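Local coordinates for protein putative S41 protease (Bacteroides fragilis NCTC 9343, PDB 3K50) that is probably a serine peptidase of family S41, carrying a PDZ-like domain beside its protease domain, with a substrate that is not known, at residues Gly75-Tyr81 with Ala92-Val98; Leu108-His112 with Tyr379-Gly383; Gly111-Met115 with Val157-Gly161; Leu131-Thr135 with Met165-Arg169; Asp173-Phe179 with Tyr191-Glu196. One frame throughout, in Å; residues are numbered along the deposited sequence. Where two conformers were deposited one is given.

How the contacts relate
Contacts 1 and 3 lie in the five-stranded antiparallel sheet of the PDZ-like domain and contact 4 in loops beside it; contact 5 opens the mixed sheet of the protease domain, and contact 2 joins a PDZ turn to a loop near the C-terminus. Contacts 1 and 5 are partly buried antiparallel hairpins run by backbone hydrogen bonds; contact 2, also partly buried, hangs on one sandwiched arginine. Contacts 3 and 4 lie at the surface: the first is mostly apolar, with no hydrogen bond across it, the second mostly backbone and a serine hydroxyl. R110-S95 links contacts 2 and 1. The domains meet where Y96 reaches D173 and H177, and F382 packs on Y191 and M193.

Contact 1 of 5, residues Gly75-Tyr81 with Ala92-Val98; sequences GFDYTLY and ALISYVV. With GOL (glycerol), chain C.
D77 and S95 face each other across this beta hairpin with a glycerol held between their side chains, while S95 N donates to D77 O at 2.9 Å. The hairpin pairs the edge strand of the PDZ-like domain's antiparallel sheet with its neighbour. S95 OG is 2.8 Å from O2 of the glycerol, which probably came from the crystallisation liquor, a hydrogen bond in which either could be the donor; a weak bond from glycerol O1 to D77 OD2 spans 3.3 Å. With chi1 at 58°, S95 OG sits between its own N and carbonyl carbon, turned to this ligand. Between the strands run further main-chain bonds: D77 N to Y96 O, and the T79 and L93 pair bonding both ways. Where the pairing ends, V98 N gives G75 O a short, nearly straight bond of 2.7 Å. On the face of F76, Y78 and L80 the contacts are apolar. The F76 side chain lies crosswise to I94, F76 CD2 being 4.0 Å from I94 CG1, and A92 CB touches both Y78 CD2 and L80 CD2. The phenol ends of Y78 and Y96 are taken by E127 and D173. On the T79 side a water bridges the strands, donating to L93 O at 2.7 Å and standing 2.6 Å from T79 OG1.

Contact 2 of 5, residues Leu108-His112 with Tyr379-Gly383; sequences LQRGH and YLPFG
Y379 lays its ring flat against the guanidinium of R110, with the planes only 16° apart and R110 CZ 4.1 Å from the ring centroid, a cation-pi stack over the face. CE1 sits above the middle of the guanidinium, while the hydroxyl lies over NH1. The backbone of Y379 also meets the turn: Y379 O lies 3.6 Å from the CA of G111, which takes a positive phi there. L380 turns its side chain away and contributes its carbonyl instead. R110 NE donates to L380 O at 2.9 Å, the oxygen lying in the guanidinium plane although the donor stands well above the carbonyl plane, and the N-H is bent to 140°. P381 packs CD and CG on the turn, CD 3.4 Å from R110 O and CG near Q109 OE1. F382 then closes the other face of the guanidinium, its plane tilted 25° from it; R110 CD stands over the centre of this ring at 3.8 Å from the centroid, a CH-pi contact. In the arginine, CG anti to the backbone N and a chain extended on to NE carry the flat head out between the two rings. Beyond them, NH2 forms a salt bridge with E372 and NH1 bonds to S95 O and Y233 OH, so the charge is gripped from several directions. This is an aromatic-arginine-aromatic sandwich, here presented by a type II beta turn, Q109 to H112, and joining the PDZ-like domain to a loop ahead of the C-terminal helix 388-398.

Contact 3 of 5, residues Gly111-Met115 with Val157-Gly161; sequences GHWIM and VVPIG
V157 sets one methyl squarely on the indole of W113: CG2 is 3.5 Å from the centroid of the six-membered ring and 7° off its normal, a clean CH-pi contact. The other methyl, CG1, lies 3.7 Å from W113 CG and equally close to its CB, so the two branches of the valine follow the indole from its root to its benzene ring. M115, a selenomethionine, is the side chain to follow outward. From CB, CG leaves beside the backbone N and passes 4.2 Å from V157 CG1. The selenium continues toward P159, 3.7 Å from its CA, and also near CG of that proline. A bend at the last torsion, chi3 82°, then turns CE back, placing it 3.5 Å from V157 O. M115 and V157 thus run antiparallel alongside one another, and the selenium end lies along the 157-159 backbone. Farther along, I160 CD1 just touches the imidazole of H112, whose ND1 is occupied by Q109 N. No hydrogen bond crosses here. The strand segments pass 8.6 Å apart, consistent with strand 136-146 lying between them in the sheet, and their angle of 85° tells how strongly they are turned against each other. W113 and M115 pair with G141 and Q139, while I160 and G161 form a classic beta bulge opposite I140. Strand 90-97 flanks the other edge of strand 113-117, and Y81 meets W113 edge-to-face.

Contact 4 of 5, residues Leu131-Thr135 with Met165-Arg169; sequences LQGST and MPASR
A loop inside the PDZ-like sheet, leading into strand 136-146, meets at the surface the start of the link that leaves this sheet for strand 176-184, and G133 is where they are tied. Its N-H gives S168 OG a nearly straight hydrogen bond of 2.8 Å, and its O accepts from S168 N at 2.9 Å, so one serine answers both polar groups of one glycine. A chi1 of 51° swings the hydroxyl back over the S168 backbone, toward G133 N; Q132 CB is tucked against S168 OG at 3.4 Å. Next along, A167 lays its CB 3.5 Å from G133 O and close to S134 CA. Nearer the strands, T135 CA approaches M165 O at 3.2 Å in a CA-H...O contact, while the T135 methyl CG2 packs on the same oxygen at 3.3 Å. T135 OG1 comes only to 3.5 Å from A167 N. Outside the pair, Y74 OH bonds to S134 O, and R169 reaches E105 of the short helix 102-105 in a salt bridge. Apart from the S168 hydroxyl, the chemistry is that of the main chain: the hold depends on the path of the backbone at G133 and S168 far more than on apolar burial.

Contact 5 of 5, residues Asp173-Phe179 with Tyr191-Glu196; sequences DKPVHRF and YLMYNE
M193 O takes two donors at once: H177 N at 2.9 Å, almost along the C=O axis, and R178 N more weakly at 3.3 Å. This is a classic beta bulge in the hairpin that edges the mixed sheet of the protease domain. The M193 N-H is satisfied by R178 O, and N195 N bonds to P175 O at 2.8 Å, just where the strand pairing runs out. Two waters extend the join beyond that point. One donates to D173 OD2 and accepts from N195 ND2; the other donates both to D173 O and to E196 OE1, the latter at 2.5 Å. D173 OD2 also binds Y96 OH of the PDZ-like domain, whose ring stacks on H177. R178 doubles back on itself, bent at chi2 and chi3, and NH1 donates at 3.2 Å to H177 O, which lies out of the guanidinium plane. Apolar contacts are modest: H177 and M193 pack flank to flank, H177 CB 3.8 Å from M193 SE, and P175 CB rests near Y194 CE1. D173 OD2 and E196 OE1 stay 6.2 Å apart; each carboxylate has a water donating to it, and D173 OD2 has Y96 OH as well, which would probably help accommodate the negative charges.

Contact 1 of 5, residues Gly75-Tyr81 with Ala92-Val98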
# COMPACT_ATOMS: atom_id res chain seq x y z
N GLY A 75 16.80 -1.70 -0.22
CA GLY A 75 15.77 -1.82 0.78
C GLY A 75 15.22 -0.50 1.29
O GLY A 75 14.70 -0.46 2.41
N PHE A 76 15.34 0.60 0.53
CA PHE A 76 14.71 1.85 0.98
C PHE A 76 13.98 2.59 -0.13
O PHE A 76 14.34 2.48 -1.29
CB PHE A 76 15.70 2.79 1.64
CG PHE A 76 16.72 3.40 0.67
CD1 PHE A 76 17.85 2.72 0.31
CD2 PHE A 76 16.52 4.68 0.13
CE1 PHE A 76 18.78 3.27 -0.56
CE2 PHE A 76 17.41 5.21 -0.76
CZ PHE A 76 18.55 4.51 -1.09
N ASP A 77 12.94 3.33 0.25
CA ASP A 77 12.25 4.23 -0.67
C ASP A 77 12.62 5.64 -0.31
O ASP A 77 12.94 5.93 0.84
CB ASP A 77 10.73 4.09 -0.59
CG ASP A 77 10.23 2.78 -1.14
OD1 ASP A 77 10.97 2.19 -1.97
OD2 ASP A 77 9.12 2.33 -0.73
N TYR A 78 12.51 6.54 -1.29
CA TYR A 78 12.91 7.91 -1.09
C TYR A 78 12.19 8.93 -1.96
O TYR A 78 11.47 8.56 -2.85
CB TYR A 78 14.40 8.02 -1.44
CG TYR A 78 14.64 7.78 -2.91
CD1 TYR A 78 14.80 6.50 -3.41
CD2 TYR A 78 14.66 8.84 -3.82
CE1 TYR A 78 15.00 6.26 -4.73
CE2 TYR A 78 14.83 8.60 -5.16
CZ TYR A 78 15.01 7.30 -5.61
OH TYR A 78 15.20 7.03 -6.95
N THR A 79 12.47 10.20 -1.73
CA THR A 79 11.98 11.31 -2.54
C THR A 79 13.11 12.27 -2.66
O THR A 79 13.74 12.59 -1.65
CB THR A 79 10.90 12.12 -1.86
OG1 THR A 79 9.83 11.26 -1.46
CG2 THR A 79 10.37 13.23 -2.83
N LEU A 80 13.34 12.77 -3.87
CA LEU A 80 14.39 13.77 -4.16
C LEU A 80 13.94 15.20 -3.92
O LEU A 80 12.80 15.55 -4.23
CB LEU A 80 14.81 13.70 -5.63
CG LEU A 80 15.48 12.44 -6.05
CD1 LEU A 80 16.10 12.62 -7.42
CD2 LEU A 80 16.55 12.07 -5.02
N TYR A 81 14.84 15.99 -3.35
CA TYR A 81 14.65 17.42 -3.12
C TYR A 81 15.90 18.11 -3.61
O TYR A 81 17.01 17.66 -3.32
CB TYR A 81 14.48 17.76 -1.63
CG TYR A 81 13.17 17.35 -1.08
CD1 TYR A 81 12.91 16.02 -0.79
CD2 TYR A 81 12.17 18.29 -0.83
CE1 TYR A 81 11.70 15.62 -0.31
CE2 TYR A 81 10.93 17.88 -0.35
CZ TYR A 81 10.73 16.54 -0.07
OH TYR A 81 9.53 16.10 0.44
N ALA A 92 18.20 12.89 -1.05
CA ALA A 92 17.16 11.86 -1.02
C ALA A 92 16.61 11.61 0.41
O ALA A 92 17.31 11.07 1.27
CB ALA A 92 17.68 10.55 -1.64
N LEU A 93 15.36 12.01 0.64
CA LEU A 93 14.70 11.83 1.92
C LEU A 93 14.14 10.41 2.00
O LEU A 93 13.28 10.05 1.20
CB LEU A 93 13.55 12.85 2.10
CG LEU A 93 12.69 12.71 3.35
CD1 LEU A 93 13.56 12.71 4.59
CD2 LEU A 93 11.60 13.80 3.48
N ILE A 94 14.59 9.63 3.00
CA ILE A 94 14.14 8.23 3.13
C ILE A 94 12.74 8.17 3.73
O ILE A 94 12.50 8.73 4.79
CB ILE A 94 15.16 7.39 3.93
CG1 ILE A 94 16.47 7.32 3.14
CG2 ILE A 94 14.59 5.99 4.19
CD1 ILE A 94 17.67 6.67 3.87
N SER A 95 11.82 7.45 3.06
CA SER A 95 10.46 7.31 3.47
C SER A 95 10.11 5.93 4.07
O SER A 95 9.11 5.81 4.71
CB SER A 95 9.55 7.50 2.24
OG SER A 95 9.88 6.52 1.22
N TYR A 96 10.90 4.89 3.82
CA TYR A 96 10.59 3.52 4.23
C TYR A 96 11.88 2.72 4.14
O TYR A 96 12.68 2.90 3.16
CB TYR A 96 9.54 2.95 3.28
CG TYR A 96 8.93 1.64 3.69
CD1 TYR A 96 9.48 0.48 3.28
CD2 TYR A 96 7.73 1.58 4.40
CE1 TYR A 96 8.92 -0.73 3.61
CE2 TYR A 96 7.16 0.39 4.71
CZ TYR A 96 7.77 -0.77 4.31
OH TYR A 96 7.25 -2.01 4.62
N VAL A 97 12.16 1.90 5.16
CA VAL A 97 13.33 1.01 5.16
C VAL A 97 12.82 -0.41 5.39
O VAL A 97 12.11 -0.67 6.39
CB VAL A 97 14.32 1.42 6.27
CG1 VAL A 97 15.49 0.39 6.43
CG2 VAL A 97 14.86 2.79 5.97
N VAL A 98 13.20 -1.33 4.52
CA VAL A 98 12.83 -2.71 4.61
C VAL A 98 13.67 -3.38 5.71
O VAL A 98 14.90 -3.24 5.69
CB VAL A 98 13.06 -3.44 3.27
CG1 VAL A 98 12.95 -4.93 3.42
CG2 VAL A 98 12.08 -2.93 2.17
C1 GOL C . 7.24 5.62 -1.39
O1 GOL C . 6.97 4.80 -0.27
C2 GOL C . 7.67 7.01 -0.87
O2 GOL C . 8.96 7.41 -1.32
C3 GOL C . 6.58 8.05 -1.18
O3 GOL C . 6.86 9.30 -0.61
O HOH W 1 10.66 10.85 1.01

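Contact 2 of 5, residues Leu108-His112 with Tyr379-Gly383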
# COMPACT_ATOMS: atom_id res chain seq x y z
N LEU A 108 20.22 3.19 8.53
CA LEU A 108 19.33 4.19 7.95
C LEU A 108 17.92 4.04 8.48
O LEU A 108 17.46 2.94 8.82
CB LEU A 108 19.36 4.13 6.43
CG LEU A 108 20.64 4.45 5.64
CD1 LEU A 108 20.41 4.14 4.18
CD2 LEU A 108 21.05 5.90 5.83
N GLN A 109 17.23 5.17 8.54
CA GLN A 109 15.88 5.24 9.05
C GLN A 109 15.08 6.24 8.26
O GLN A 109 15.64 7.17 7.70
CB GLN A 109 15.88 5.78 10.50
CG GLN A 109 16.59 4.96 11.51
CD GLN A 109 16.33 5.47 12.89
OE1 GLN A 109 15.19 5.44 13.38
NE2 GLN A 109 17.36 5.98 13.52
N ARG A 110 13.79 6.08 8.27
CA ARG A 110 12.89 7.11 7.74
C ARG A 110 13.19 8.46 8.39
O ARG A 110 13.28 8.55 9.63
CB ARG A 110 11.45 6.67 8.00
CG ARG A 110 10.43 7.72 7.64
CD ARG A 110 9.07 7.24 7.91
NE ARG A 110 8.08 8.37 7.85
CZ ARG A 110 7.36 8.66 6.78
NH1 ARG A 110 7.49 7.95 5.68
NH2 ARG A 110 6.51 9.65 6.78
N GLY A 111 13.35 9.52 7.58
CA GLY A 111 13.72 10.85 8.05
C GLY A 111 15.19 11.16 7.80
O GLY A 111 15.61 12.30 7.85
N HIS A 112 15.99 10.14 7.56
CA HIS A 112 17.36 10.38 7.14
C HIS A 112 17.35 10.82 5.69
O HIS A 112 16.49 10.40 4.90
CB HIS A 112 18.22 9.14 7.23
CG HIS A 112 18.73 8.86 8.60
ND1 HIS A 112 18.82 7.59 9.11
CD2 HIS A 112 19.20 9.69 9.56
CE1 HIS A 112 19.32 7.65 10.33
NE2 HIS A 112 19.55 8.91 10.63
N TYR A 379 8.77 14.78 9.72
CA TYR A 379 8.89 13.58 8.86
C TYR A 379 9.81 12.62 9.64
O TYR A 379 11.04 12.76 9.62
CB TYR A 379 9.46 13.99 7.52
CG TYR A 379 9.25 13.01 6.40
CD1 TYR A 379 10.02 11.89 6.29
CD2 TYR A 379 8.26 13.24 5.45
CE1 TYR A 379 9.83 11.01 5.24
CE2 TYR A 379 8.06 12.34 4.39
CZ TYR A 379 8.84 11.25 4.30
OH TYR A 379 8.68 10.38 3.24
N LEU A 380 9.19 11.68 10.36
CA LEU A 380 9.89 10.89 11.37
C LEU A 380 9.57 9.43 11.27
O LEU A 380 8.62 9.08 10.58
CB LEU A 380 9.47 11.39 12.76
CG LEU A 380 9.94 12.76 13.21
CD1 LEU A 380 9.16 13.22 14.40
CD2 LEU A 380 11.50 12.75 13.45
N PRO A 381 10.38 8.56 11.94
CA PRO A 381 10.06 7.16 11.92
C PRO A 381 8.64 6.83 12.30
O PRO A 381 8.05 7.49 13.15
CB PRO A 381 11.00 6.57 12.99
CG PRO A 381 12.26 7.48 12.84
CD PRO A 381 11.68 8.83 12.63
N PHE A 382 8.11 5.78 11.68
CA PHE A 382 6.75 5.36 12.00
C PHE A 382 6.58 4.98 13.47
O PHE A 382 7.43 4.33 14.09
CB PHE A 382 6.37 4.18 11.15
CG PHE A 382 6.41 4.45 9.67
CD1 PHE A 382 5.48 5.30 9.08
CD2 PHE A 382 7.27 3.75 8.85
CE1 PHE A 382 5.48 5.50 7.72
CE2 PHE A 382 7.28 3.94 7.52
CZ PHE A 382 6.36 4.81 6.94
N GLY A 383 5.48 5.41 14.06
CA GLY A 383 5.21 5.13 15.46
C GLY A 383 5.82 6.16 16.42
O GLY A 383 5.47 6.15 17.60

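Contact 3 of 5, residues Gly111-Met115 with Val157-Gly161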
# COMPACT_ATOMS: atom_id res chain seq x y z
N GLY A 111 13.35 9.52 7.58
CA GLY A 111 13.72 10.85 8.05
C GLY A 111 15.19 11.16 7.80
O GLY A 111 15.61 12.30 7.85
N HIS A 112 15.99 10.14 7.56
CA HIS A 112 17.36 10.38 7.14
C HIS A 112 17.35 10.82 5.69
O HIS A 112 16.49 10.40 4.90
CB HIS A 112 18.22 9.14 7.23
CG HIS A 112 18.73 8.86 8.60
ND1 HIS A 112 18.82 7.59 9.11
CD2 HIS A 112 19.20 9.69 9.56
CE1 HIS A 112 19.32 7.65 10.33
NE2 HIS A 112 19.55 8.91 10.63
N TRP A 113 18.34 11.62 5.35
CA TRP A 113 18.50 12.12 3.99
C TRP A 113 19.84 11.65 3.48
O TRP A 113 20.83 11.78 4.21
CB TRP A 113 18.52 13.63 3.96
CG TRP A 113 17.28 14.33 4.40
CD1 TRP A 113 16.82 14.44 5.66
CD2 TRP A 113 16.41 15.12 3.58
NE1 TRP A 113 15.69 15.22 5.69
CE2 TRP A 113 15.41 15.65 4.43
CE3 TRP A 113 16.35 15.40 2.22
CZ2 TRP A 113 14.37 16.43 3.95
CZ3 TRP A 113 15.33 16.21 1.75
CH2 TRP A 113 14.35 16.72 2.63
N ILE A 114 19.88 11.05 2.30
CA ILE A 114 21.14 10.67 1.66
C ILE A 114 21.60 11.91 0.88
O ILE A 114 20.87 12.43 0.02
CB ILE A 114 21.01 9.48 0.74
CG1 ILE A 114 20.50 8.24 1.47
CG2 ILE A 114 22.36 9.09 0.17
CD1 ILE A 114 20.29 7.03 0.52
N MSE A 115 22.80 12.40 1.18
CA MSE A 115 23.34 13.64 0.58
C MSE A 115 24.48 13.44 -0.43
O MSE A 115 24.65 14.28 -1.33
CB MSE A 115 23.84 14.58 1.67
CG MSE A 115 22.79 14.94 2.68
SE MSE A 115 23.46 16.07 4.06
CE MSE A 115 23.38 17.86 3.15
N VAL A 157 18.68 20.71 5.16
CA VAL A 157 19.25 19.41 5.41
C VAL A 157 20.71 19.61 5.79
O VAL A 157 21.46 20.17 5.00
CB VAL A 157 19.10 18.53 4.19
CG1 VAL A 157 19.67 17.13 4.42
CG2 VAL A 157 17.61 18.49 3.83
N VAL A 158 21.09 19.21 6.99
CA VAL A 158 22.45 19.39 7.47
C VAL A 158 23.15 18.04 7.65
O VAL A 158 22.55 17.08 8.15
CB VAL A 158 22.46 20.18 8.78
CG1 VAL A 158 21.76 21.55 8.56
CG2 VAL A 158 21.77 19.44 9.90
N PRO A 159 24.43 17.94 7.23
CA PRO A 159 25.06 16.64 7.38
C PRO A 159 25.25 16.27 8.84
O PRO A 159 25.56 17.13 9.63
CB PRO A 159 26.44 16.83 6.73
CG PRO A 159 26.33 18.11 5.96
CD PRO A 159 25.35 18.94 6.67
N ILE A 160 25.03 15.01 9.16
CA ILE A 160 25.24 14.52 10.51
C ILE A 160 26.25 13.37 10.59
O ILE A 160 26.62 12.96 11.70
CB ILE A 160 23.92 14.03 11.16
CG1 ILE A 160 23.36 12.85 10.37
CG2 ILE A 160 22.94 15.19 11.24
CD1 ILE A 160 22.25 12.08 11.12
N GLY A 161 26.62 12.78 9.44
CA GLY A 161 27.58 11.69 9.44
C GLY A 161 27.69 10.91 8.15
O GLY A 161 27.31 11.37 7.08

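Contact 4 of 5, residues Leu131-Thr135 with Met165-Arg169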
# COMPACT_ATOMS: atom_id res chain seq x y z
N LEU A 131 18.77 2.71 -6.20
CA LEU A 131 17.91 1.54 -6.18
C LEU A 131 18.67 0.24 -5.94
O LEU A 131 18.21 -0.62 -5.20
CB LEU A 131 17.15 1.47 -7.49
CG LEU A 131 16.09 2.52 -7.77
CD1 LEU A 131 15.55 2.28 -9.19
CD2 LEU A 131 14.95 2.42 -6.79
N GLN A 132 19.83 0.11 -6.55
CA GLN A 132 20.63 -1.11 -6.42
C GLN A 132 22.05 -0.87 -6.85
O GLN A 132 22.34 0.14 -7.47
CB GLN A 132 20.04 -2.17 -7.33
CG GLN A 132 19.70 -1.61 -8.69
CD GLN A 132 19.59 -2.68 -9.73
OE1 GLN A 132 18.85 -3.66 -9.56
NE2 GLN A 132 20.33 -2.50 -10.83
N GLY A 133 22.94 -1.80 -6.51
CA GLY A 133 24.34 -1.69 -6.87
C GLY A 133 25.24 -2.34 -5.86
O GLY A 133 24.80 -3.16 -5.05
N SER A 134 26.50 -1.95 -5.91
CA SER A 134 27.52 -2.48 -5.01
C SER A 134 27.50 -1.71 -3.69
O SER A 134 26.60 -0.86 -3.49
CB SER A 134 28.91 -2.37 -5.69
OG SER A 134 29.15 -1.01 -6.03
N THR A 135 28.44 -2.03 -2.79
CA THR A 135 28.59 -1.36 -1.52
C THR A 135 28.85 0.10 -1.82
O THR A 135 29.51 0.40 -2.80
CB THR A 135 29.76 -1.96 -0.74
OG1 THR A 135 29.45 -3.33 -0.45
CG2 THR A 135 29.98 -1.21 0.57
N MSE A 165 26.90 1.30 3.13
CA MSE A 165 25.72 0.52 2.80
C MSE A 165 26.14 -0.70 1.99
O MSE A 165 26.76 -0.55 0.94
CB MSE A 165 24.69 1.32 1.99
CG MSE A 165 23.42 0.56 1.85
SE MSE A 165 21.98 1.63 1.23
CE MSE A 165 22.75 2.24 -0.45
N PRO A 166 25.77 -1.90 2.45
CA PRO A 166 26.19 -3.08 1.68
C PRO A 166 25.51 -3.17 0.32
O PRO A 166 24.55 -2.42 0.05
CB PRO A 166 25.78 -4.27 2.58
CG PRO A 166 25.30 -3.70 3.86
CD PRO A 166 24.99 -2.24 3.64
N ALA A 167 26.01 -4.08 -0.53
CA ALA A 167 25.48 -4.25 -1.88
C ALA A 167 24.03 -4.68 -1.85
O ALA A 167 23.59 -5.37 -0.92
CB ALA A 167 26.33 -5.26 -2.69
N SER A 168 23.28 -4.24 -2.86
CA SER A 168 21.89 -4.63 -2.95
C SER A 168 21.69 -6.14 -3.05
O SER A 168 22.59 -6.87 -3.41
CB SER A 168 21.24 -3.96 -4.15
OG SER A 168 21.98 -4.15 -5.32
N ARG A 169 20.49 -6.60 -2.73
CA ARG A 169 20.19 -8.03 -2.84
C ARG A 169 18.71 -8.18 -2.94
O ARG A 169 18.02 -7.21 -2.81
CB ARG A 169 20.79 -8.83 -1.69
CG ARG A 169 20.34 -8.47 -0.34
CD ARG A 169 21.27 -9.13 0.66
NE ARG A 169 20.72 -8.82 1.97
CZ ARG A 169 21.27 -8.07 2.92
NH1 ARG A 169 22.50 -7.55 2.85
NH2 ARG A 169 20.56 -7.91 4.00

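Contact 5 of 5, residues Asp173-Phe179 with Tyr191-Glu196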
# COMPACT_ATOMS: atom_id res chain seq x y z
N ASP A 173 9.80 -8.05 1.71
CA ASP A 173 9.31 -7.11 2.72
C ASP A 173 8.02 -7.64 3.36
O ASP A 173 7.07 -7.96 2.66
CB ASP A 173 9.06 -5.72 2.10
CG ASP A 173 8.72 -4.66 3.16
OD1 ASP A 173 9.30 -4.73 4.25
OD2 ASP A 173 7.88 -3.76 2.94
N LYS A 174 8.00 -7.70 4.68
CA LYS A 174 6.85 -8.20 5.47
C LYS A 174 5.73 -7.14 5.68
O LYS A 174 6.00 -5.98 6.00
CB LYS A 174 7.38 -8.77 6.79
CG LYS A 174 8.24 -10.05 6.55
CD LYS A 174 8.83 -10.70 7.84
N PRO A 175 4.46 -7.52 5.49
CA PRO A 175 3.42 -6.50 5.66
C PRO A 175 3.27 -5.81 7.03
O PRO A 175 2.97 -4.61 7.06
CB PRO A 175 2.12 -7.26 5.36
CG PRO A 175 2.53 -8.47 4.64
CD PRO A 175 3.90 -8.80 5.07
N VAL A 176 3.46 -6.55 8.13
CA VAL A 176 3.38 -5.98 9.47
C VAL A 176 4.69 -5.23 9.69
O VAL A 176 5.69 -5.80 10.17
CB VAL A 176 3.16 -7.01 10.54
CG1 VAL A 176 3.21 -6.37 11.92
CG2 VAL A 176 1.82 -7.73 10.34
N HIS A 177 4.68 -3.98 9.29
CA HIS A 177 5.92 -3.15 9.28
C HIS A 177 6.30 -2.52 10.58
O HIS A 177 7.48 -2.46 10.93
CB HIS A 177 5.78 -2.07 8.22
CG HIS A 177 7.01 -1.25 8.02
ND1 HIS A 177 8.19 -1.79 7.55
CD2 HIS A 177 7.25 0.06 8.26
CE1 HIS A 177 9.10 -0.82 7.49
NE2 HIS A 177 8.55 0.31 7.92
N ARG A 178 5.32 -2.05 11.32
CA ARG A 178 5.60 -1.48 12.63
C ARG A 178 4.34 -1.61 13.51
O ARG A 178 3.20 -1.46 13.02
CB ARG A 178 6.03 -0.01 12.49
CG ARG A 178 7.18 0.46 13.44
CD ARG A 178 8.54 -0.17 13.07
NE ARG A 178 9.50 0.59 12.23
CZ ARG A 178 10.41 0.05 11.38
NH1 ARG A 178 10.39 -1.25 11.04
NH2 ARG A 178 11.26 0.86 10.76
N PHE A 179 4.62 -1.80 14.80
CA PHE A 179 3.67 -2.03 15.90
C PHE A 179 3.96 -1.17 17.10
O PHE A 179 5.13 -1.00 17.48
CB PHE A 179 3.84 -3.47 16.38
CG PHE A 179 3.06 -3.82 17.64
CD1 PHE A 179 3.59 -3.60 18.92
CD2 PHE A 179 1.82 -4.45 17.54
CE1 PHE A 179 2.88 -3.96 20.10
CE2 PHE A 179 1.11 -4.82 18.69
CZ PHE A 179 1.66 -4.56 19.99
N TYR A 191 -1.13 1.17 17.40
CA TYR A 191 -0.66 1.75 16.13
C TYR A 191 -0.13 0.59 15.26
O TYR A 191 0.73 -0.20 15.70
CB TYR A 191 0.46 2.80 16.35
CG TYR A 191 1.13 3.20 15.05
CD1 TYR A 191 0.49 4.07 14.16
CD2 TYR A 191 2.38 2.73 14.70
CE1 TYR A 191 1.07 4.46 12.98
CE2 TYR A 191 2.97 3.09 13.47
CZ TYR A 191 2.31 3.95 12.64
OH TYR A 191 2.84 4.30 11.46
N LEU A 192 -0.65 0.49 14.06
CA LEU A 192 -0.19 -0.51 13.13
C LEU A 192 0.10 0.06 11.75
O LEU A 192 -0.79 0.57 11.10
CB LEU A 192 -1.24 -1.62 12.98
CG LEU A 192 -1.00 -2.80 12.02
CD1 LEU A 192 0.12 -3.69 12.55
CD2 LEU A 192 -2.24 -3.59 11.86
N MSE A 193 1.35 -0.09 11.33
CA MSE A 193 1.80 0.22 9.97
C MSE A 193 1.76 -1.11 9.18
O MSE A 193 2.65 -1.93 9.31
CB MSE A 193 3.17 0.88 10.00
CG MSE A 193 3.51 1.64 8.78
SE MSE A 193 3.50 0.76 7.02
CE MSE A 193 3.77 2.40 5.98
N TYR A 194 0.67 -1.31 8.41
CA TYR A 194 0.39 -2.54 7.66
C TYR A 194 0.50 -2.21 6.20
O TYR A 194 -0.32 -1.46 5.67
CB TYR A 194 -1.03 -3.04 7.96
CG TYR A 194 -1.42 -4.36 7.29
CD1 TYR A 194 -0.83 -5.53 7.66
CD2 TYR A 194 -2.45 -4.42 6.36
CE1 TYR A 194 -1.23 -6.78 7.07
CE2 TYR A 194 -2.86 -5.63 5.77
CZ TYR A 194 -2.26 -6.79 6.13
OH TYR A 194 -2.66 -7.98 5.57
N ASN A 195 1.50 -2.76 5.53
CA ASN A 195 1.86 -2.21 4.19
C ASN A 195 1.41 -2.96 2.96
O ASN A 195 1.57 -2.45 1.88
CB ASN A 195 3.39 -1.98 4.13
CG ASN A 195 3.78 -0.81 3.23
OD1 ASN A 195 3.16 0.23 3.27
ND2 ASN A 195 4.77 -1.02 2.38
N GLU A 196 0.82 -4.14 3.12
CA GLU A 196 0.43 -4.94 1.99
C GLU A 196 -0.53 -6.01 2.44
O GLU A 196 -0.30 -6.65 3.46
CB GLU A 196 1.67 -5.60 1.34
CG GLU A 196 1.37 -6.21 0.06
CD GLU A 196 2.54 -6.99 -0.53
OE1 GLU A 196 3.57 -7.20 0.14
OE2 GLU A 196 2.38 -7.40 -1.69
O HOH W 2 5.52 -4.09 1.92
O HOH W 3 4.70 -6.53 2.26